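Local coordinates for hypothetical protein (Sus scrofa, PDB 3WOC) that probably binds heparin as a prostate-derived, jacalin-like lectin of boar sperm, with a likely link to capacitation, at residues Val34-Lys38 / Phe80-Val84; His69-Ile73 / Gly112-Glu116. All blocks are in the same frame, centred on the assembly; numbering follows the deposited sequence.

Interaction 1 (Val34-Lys38 / Phe80-Val84). With SO4 (sulfate ion), chain G.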
loop_
_atom_site.group_PDB
_atom_site.type_symbol
_atom_site.label_atom_id
_atom_site.label_comp_id
_atom_site.label_asym_id
_atom_site.label_seq_id
_atom_site.Cartn_x
_atom_site.Cartn_y
_atom_site.Cartn_z
ATOM N N VAL A 34 1.375 -18.333 0.537
ATOM C CA VAL A 34 1.481 -18.379 2.003
ATOM C C VAL A 34 0.685 -17.258 2.690
ATOM O O VAL A 34 0.493 -17.272 3.909
ATOM C CB VAL A 34 2.956 -18.401 2.495
ATOM C CG1 VAL A 34 3.702 -19.596 1.904
ATOM C CG2 VAL A 34 3.671 -17.095 2.165
ATOM N N GLY A 35 0.225 -16.295 1.896
ATOM C CA GLY A 35 -0.653 -15.239 2.390
ATOM C C GLY A 35 0.025 -13.975 2.886
ATOM O O GLY A 35 -0.530 -13.263 3.725
ATOM N N LEU A 36 1.224 -13.692 2.384
ATOM C CA LEU A 36 1.894 -12.433 2.698
ATOM C C LEU A 36 1.864 -11.491 1.500
ATOM O O LEU A 36 1.759 -11.933 0.353
ATOM C CB LEU A 36 3.332 -12.661 3.203
ATOM C CG LEU A 36 4.422 -13.273 2.318
ATOM C CD1 LEU A 36 5.075 -12.234 1.419
ATOM C CD2 LEU A 36 5.476 -13.934 3.183
ATOM N N ILE A 37 1.963 -10.196 1.771
ATOM C CA ILE A 37 1.960 -9.196 0.711
ATOM C C ILE A 37 3.365 -9.046 0.133
ATOM O O ILE A 37 4.303 -8.699 0.839
ATOM C CB ILE A 37 1.352 -7.849 1.183
ATOM C CG1 ILE A 37 -0.137 -8.048 1.498
ATOM C CG2 ILE A 37 1.560 -6.757 0.127
ATOM C CD1 ILE A 37 -0.802 -6.903 2.229
ATOM N N LYS A 38 3.482 -9.325 -1.162
ATOM C CA LYS A 38 4.766 -9.388 -1.852
ATOM C C LYS A 38 5.167 -8.055 -2.465
ATOM O O LYS A 38 6.345 -7.688 -2.453
ATOM C CB LYS A 38 4.730 -10.466 -2.937
ATOM C CG LYS A 38 4.479 -11.872 -2.413
ATOM C CD LYS A 38 4.586 -12.915 -3.519
ATOM C CE LYS A 38 6.007 -13.045 -4.068
ATOM N NZ LYS A 38 6.963 -13.584 -3.069
ATOM N N PHE A 80 7.071 -10.124 7.729
ATOM C CA PHE A 80 6.576 -9.498 6.509
ATOM C C PHE A 80 5.182 -8.937 6.736
ATOM O O PHE A 80 4.456 -9.395 7.622
ATOM C CB PHE A 80 6.541 -10.508 5.358
ATOM C CG PHE A 80 7.869 -11.145 5.060
ATOM C CD1 PHE A 80 8.782 -10.521 4.217
ATOM C CD2 PHE A 80 8.205 -12.376 5.616
ATOM C CE1 PHE A 80 10.013 -11.104 3.944
ATOM C CE2 PHE A 80 9.432 -12.966 5.350
ATOM C CZ PHE A 80 10.339 -12.329 4.510
ATOM N N LEU A 81 4.816 -7.938 5.936
ATOM C CA LEU A 81 3.449 -7.439 5.899
ATOM C C LEU A 81 2.522 -8.579 5.490
ATOM O O LEU A 81 2.681 -9.162 4.413
ATOM C CB LEU A 81 3.333 -6.266 4.923
ATOM C CG LEU A 81 1.955 -5.630 4.717
ATOM C CD1 LEU A 81 1.480 -4.906 5.975
ATOM C CD2 LEU A 81 1.993 -4.687 3.530
ATOM N N GLN A 82 1.571 -8.895 6.369
ATOM C CA GLN A 82 0.654 -10.023 6.178
ATOM C C GLN A 82 -0.657 -9.598 5.537
ATOM O O GLN A 82 -1.084 -10.163 4.532
ATOM C CB GLN A 82 0.344 -10.704 7.518
ATOM C CG GLN A 82 1.481 -11.512 8.127
ATOM C CD GLN A 82 1.741 -12.822 7.410
ATOM O OE1 GLN A 82 0.923 -13.295 6.617
ATOM N NE2 GLN A 82 2.890 -13.420 7.690
ATOM N N HIS A 83 -1.290 -8.595 6.132
ATOM C CA HIS A 83 -2.658 -8.236 5.801
ATOM C C HIS A 83 -2.833 -6.723 5.747
ATOM O O HIS A 83 -2.261 -5.990 6.554
ATOM C CB HIS A 83 -3.609 -8.849 6.837
ATOM C CG HIS A 83 -5.036 -8.419 6.690
ATOM N ND1 HIS A 83 -5.905 -9.015 5.800
ATOM C CD2 HIS A 83 -5.748 -7.457 7.324
ATOM C CE1 HIS A 83 -7.088 -8.437 5.891
ATOM N NE2 HIS A 83 -7.020 -7.490 6.809
ATOM N N VAL A 84 -3.622 -6.274 4.776
ATOM C CA VAL A 84 -4.064 -4.887 4.698
ATOM C C VAL A 84 -5.549 -4.845 4.336
ATOM O O VAL A 84 -5.985 -5.515 3.401
ATOM C CB VAL A 84 -3.180 -4.068 3.711
ATOM C CG1 VAL A 84 -4.000 -3.155 2.824
ATOM C CG2 VAL A 84 -2.133 -3.270 4.475
HETATM S S SO4 G . 5.107 -16.377 -1.130
HETATM O O1 SO4 G . 6.312 -16.888 -0.478
HETATM O O2 SO4 G . 4.686 -15.150 -0.468
HETATM O O3 SO4 G . 4.032 -17.355 -1.029
HETATM O O4 SO4 G . 5.390 -16.104 -2.536
#
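Ile37 meets Leu81 through backbone and side chain alike. Its amide donates to Leu81 O (Ile37 N to Leu81 O 2.9 Å) in a nearly straight bond, 164° at the hydrogen, with the donor tilted somewhat from the carbonyl plane. Because CG1 of Ile37 stands anti to the carbonyl carbon (chi1 -66°) and the chain then runs on extended, CD1 is carried over to the other strand. There Ile37 CD1 lies 3.8 Å from Leu81 CD2 and 4.0 Å from Val84 CB, touching both side chains. The side chains of Ile37 and Leu81 cross obliquely.

Leu36 turns its branch another way. With CG held between its own backbone N and carbonyl carbon (chi1 64°), Leu36 CD2 comes to 4.0 Å from Phe80 CD2, meeting the ring at a slant, while Leu36 CB rests on Leu81 O. The contact joins two of the three four-stranded sheets of the jacalin-like beta-prism where strands 37-44 and 81-88 begin. Ile127 of the third sheet has backbone bonds to both Ile37 and Leu81, so all three faces of the prism meet here. Just beyond, Gln82 and His83 form a classic beta bulge against strand 70-77.

A sulfate ion, probably from the crystallisation liquor, also lies against Leu36. Val34 N donates to sulfate O3 (3.2 Å), and the side chain of Lys38, bent at its last two torsions, brings Lys38 NZ to 3.0 Å from sulfate O4. Leu36 CG lies 3.4 Å from sulfate O2, and Lys38 NZ is also hydrogen-bonded to Tyr125 O.

Interaction 2 (His69-Ile73 / Gly112-Glu116)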
loop_
_atom_site.group_PDB
_atom_site.type_symbol
_atom_site.label_atom_id
_atom_site.label_comp_id
_atom_site.label_asym_id
_atom_site.label_seq_id
_atom_site.Cartn_x
_atom_site.Cartn_y
_atom_site.Cartn_z
ATOM N N HIS A 69 -12.128 7.710 -2.034
ATOM C CA HIS A 69 -10.753 7.793 -1.541
ATOM C C HIS A 69 -10.500 6.814 -0.398
ATOM O O HIS A 69 -11.431 6.420 0.294
ATOM C CB HIS A 69 -10.466 9.206 -1.030
ATOM C CG HIS A 69 -10.691 10.286 -2.040
ATOM N ND1 HIS A 69 -9.875 10.463 -3.138
ATOM C CD2 HIS A 69 -11.627 11.263 -2.107
ATOM C CE1 HIS A 69 -10.307 11.494 -3.842
ATOM N NE2 HIS A 69 -11.367 11.999 -3.236
ATOM N N ILE A 70 -9.235 6.436 -0.205
ATOM C CA ILE A 70 -8.813 5.684 0.980
ATOM C C ILE A 70 -8.633 6.678 2.127
ATOM O O ILE A 70 -7.899 7.660 1.987
ATOM C CB ILE A 70 -7.457 4.929 0.762
ATOM C CG1 ILE A 70 -7.425 4.145 -0.566
ATOM C CG2 ILE A 70 -7.106 4.055 1.980
ATOM C CD1 ILE A 70 -8.305 2.914 -0.626
ATOM N N ILE A 71 -9.298 6.433 3.253
ATOM C CA ILE A 71 -9.179 7.334 4.410
ATOM C C ILE A 71 -8.550 6.699 5.659
ATOM O O ILE A 71 -8.108 7.415 6.560
ATOM C CB ILE A 71 -10.512 8.084 4.736
ATOM C CG1 ILE A 71 -11.688 7.115 4.878
ATOM C CG2 ILE A 71 -10.807 9.136 3.675
ATOM C CD1 ILE A 71 -11.956 6.680 6.301
ATOM N N SER A 72 -8.523 5.367 5.720
ATOM C CA SER A 72 -7.812 4.661 6.799
ATOM C C SER A 72 -7.359 3.259 6.396
ATOM O O SER A 72 -7.902 2.663 5.468
ATOM C CB SER A 72 -8.639 4.621 8.095
ATOM O OG SER A 72 -9.770 3.778 7.974
ATOM N N ILE A 73 -6.350 2.742 7.094
ATOM C CA ILE A 73 -5.775 1.438 6.769
ATOM C C ILE A 73 -5.479 0.611 8.021
ATOM O O ILE A 73 -4.645 0.982 8.847
ATOM C CB ILE A 73 -4.498 1.574 5.886
ATOM C CG1 ILE A 73 -4.848 2.253 4.557
ATOM C CG2 ILE A 73 -3.856 0.199 5.633
ATOM C CD1 ILE A 73 -3.685 2.837 3.817
ATOM N N GLY A 112 -10.282 14.762 6.796
ATOM C CA GLY A 112 -10.511 15.309 5.461
ATOM C C GLY A 112 -9.451 14.858 4.475
ATOM O O GLY A 112 -9.715 14.756 3.277
ATOM N N GLN A 113 -8.250 14.593 4.989
ATOM C CA GLN A 113 -7.144 14.082 4.181
ATOM C C GLN A 113 -7.396 12.647 3.738
ATOM O O GLN A 113 -8.113 11.885 4.401
ATOM C CB GLN A 113 -5.832 14.149 4.955
ATOM C CG GLN A 113 -5.312 15.549 5.201
ATOM C CD GLN A 113 -3.983 15.552 5.925
ATOM O OE1 GLN A 113 -3.772 14.796 6.878
ATOM N NE2 GLN A 113 -3.078 16.410 5.482
ATOM N N VAL A 114 -6.803 12.294 2.601
ATOM C CA VAL A 114 -6.958 10.968 2.012
ATOM C C VAL A 114 -5.589 10.430 1.599
ATOM O O VAL A 114 -4.613 11.182 1.553
ATOM C CB VAL A 114 -7.932 10.980 0.793
ATOM C CG1 VAL A 114 -9.261 11.638 1.162
ATOM C CG2 VAL A 114 -7.304 11.670 -0.424
ATOM N N LEU A 115 -5.522 9.135 1.302
ATOM C CA LEU A 115 -4.281 8.505 0.871
ATOM C C LEU A 115 -3.883 9.004 -0.514
ATOM O O LEU A 115 -4.678 8.949 -1.453
ATOM C CB LEU A 115 -4.431 6.978 0.864
ATOM C CG LEU A 115 -3.182 6.109 0.672
ATOM C CD1 LEU A 115 -2.339 6.077 1.938
ATOM C CD2 LEU A 115 -3.575 4.698 0.261
ATOM N N GLU A 116 -2.656 9.500 -0.631
ATOM C CA GLU A 116 -2.136 9.942 -1.924
ATOM C C GLU A 116 -0.733 9.409 -2.215
ATOM O O GLU A 116 -0.141 9.738 -3.243
ATOM C CB GLU A 116 -2.225 11.474 -2.090
ATOM C CG GLU A 116 -1.652 12.305 -0.946
ATOM C CD GLU A 116 -1.916 13.808 -1.107
ATOM O OE1 GLU A 116 -1.083 14.610 -0.626
ATOM O OE2 GLU A 116 -2.956 14.192 -1.696
HETATM O O HOH W 1 -7.256 7.827 -1.573
#
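Leu115 sets CG anti to its amide nitrogen (chi1 -170°), which lays its side chain alongside that of Ile70, the two running in the same direction, with Leu115 CB 3.7 Å from Ile70 CB. In Val114 the branch CG1 stands anti to the carbonyl carbon and comes to 3.5 Å from His69 CB; the valine side chain passes aslant that of the histidine and meets its ring neither flat nor edge-on. Val114 CG1 also touches Ile71 CG2, at 3.9 Å. Farther along, the side chains of Ile73 and Leu115 cross at about a right angle, Ile73 CD1 to Leu115 CD1 4.0 Å.

The two strands belong to different sheets of the beta-prism, and their segments 70-73 and 114-116 run almost perpendicular, 92° between their directions, so there is no continuous sheet pairing. One direct backbone bond links them instead, Leu115 N to Ile70 O at 2.9 Å. Beside it a water spans the junction, accepting from Ile70 N at 2.8 Å and donating to Leu115 O at 2.8 Å. Both backbone polar groups of Ile70 are thus tied to Leu115, one directly and one through water. Phe132 and Trp134 of strand 127-135 pack against Ile73 and Leu115, while Ile71 and Ser72 form a classic beta bulge opposite Ile87.

In the fold
From the N terminus, 34-38 leads into strand 37-44 of one sheet, and interaction 1 closes a loop of 41 residues when 80-84 returns beside it. Segment 69-73 lies inside that loop, but its partner 112-116 comes after the loop has closed; interaction 2 thus closes a loop of 38 residues that crosses the first. Strands 70-77 and 81-88 are neighbours in one sheet; interaction 1 ties this sheet to the one holding 37-44, and interaction 2 ties it to the one holding 114-122. The contacts lie on opposite sides of the chain's centre, about 21 Å between their centres, yet Val84 CG2 touches Ile73 CG2 at 4.0 Å.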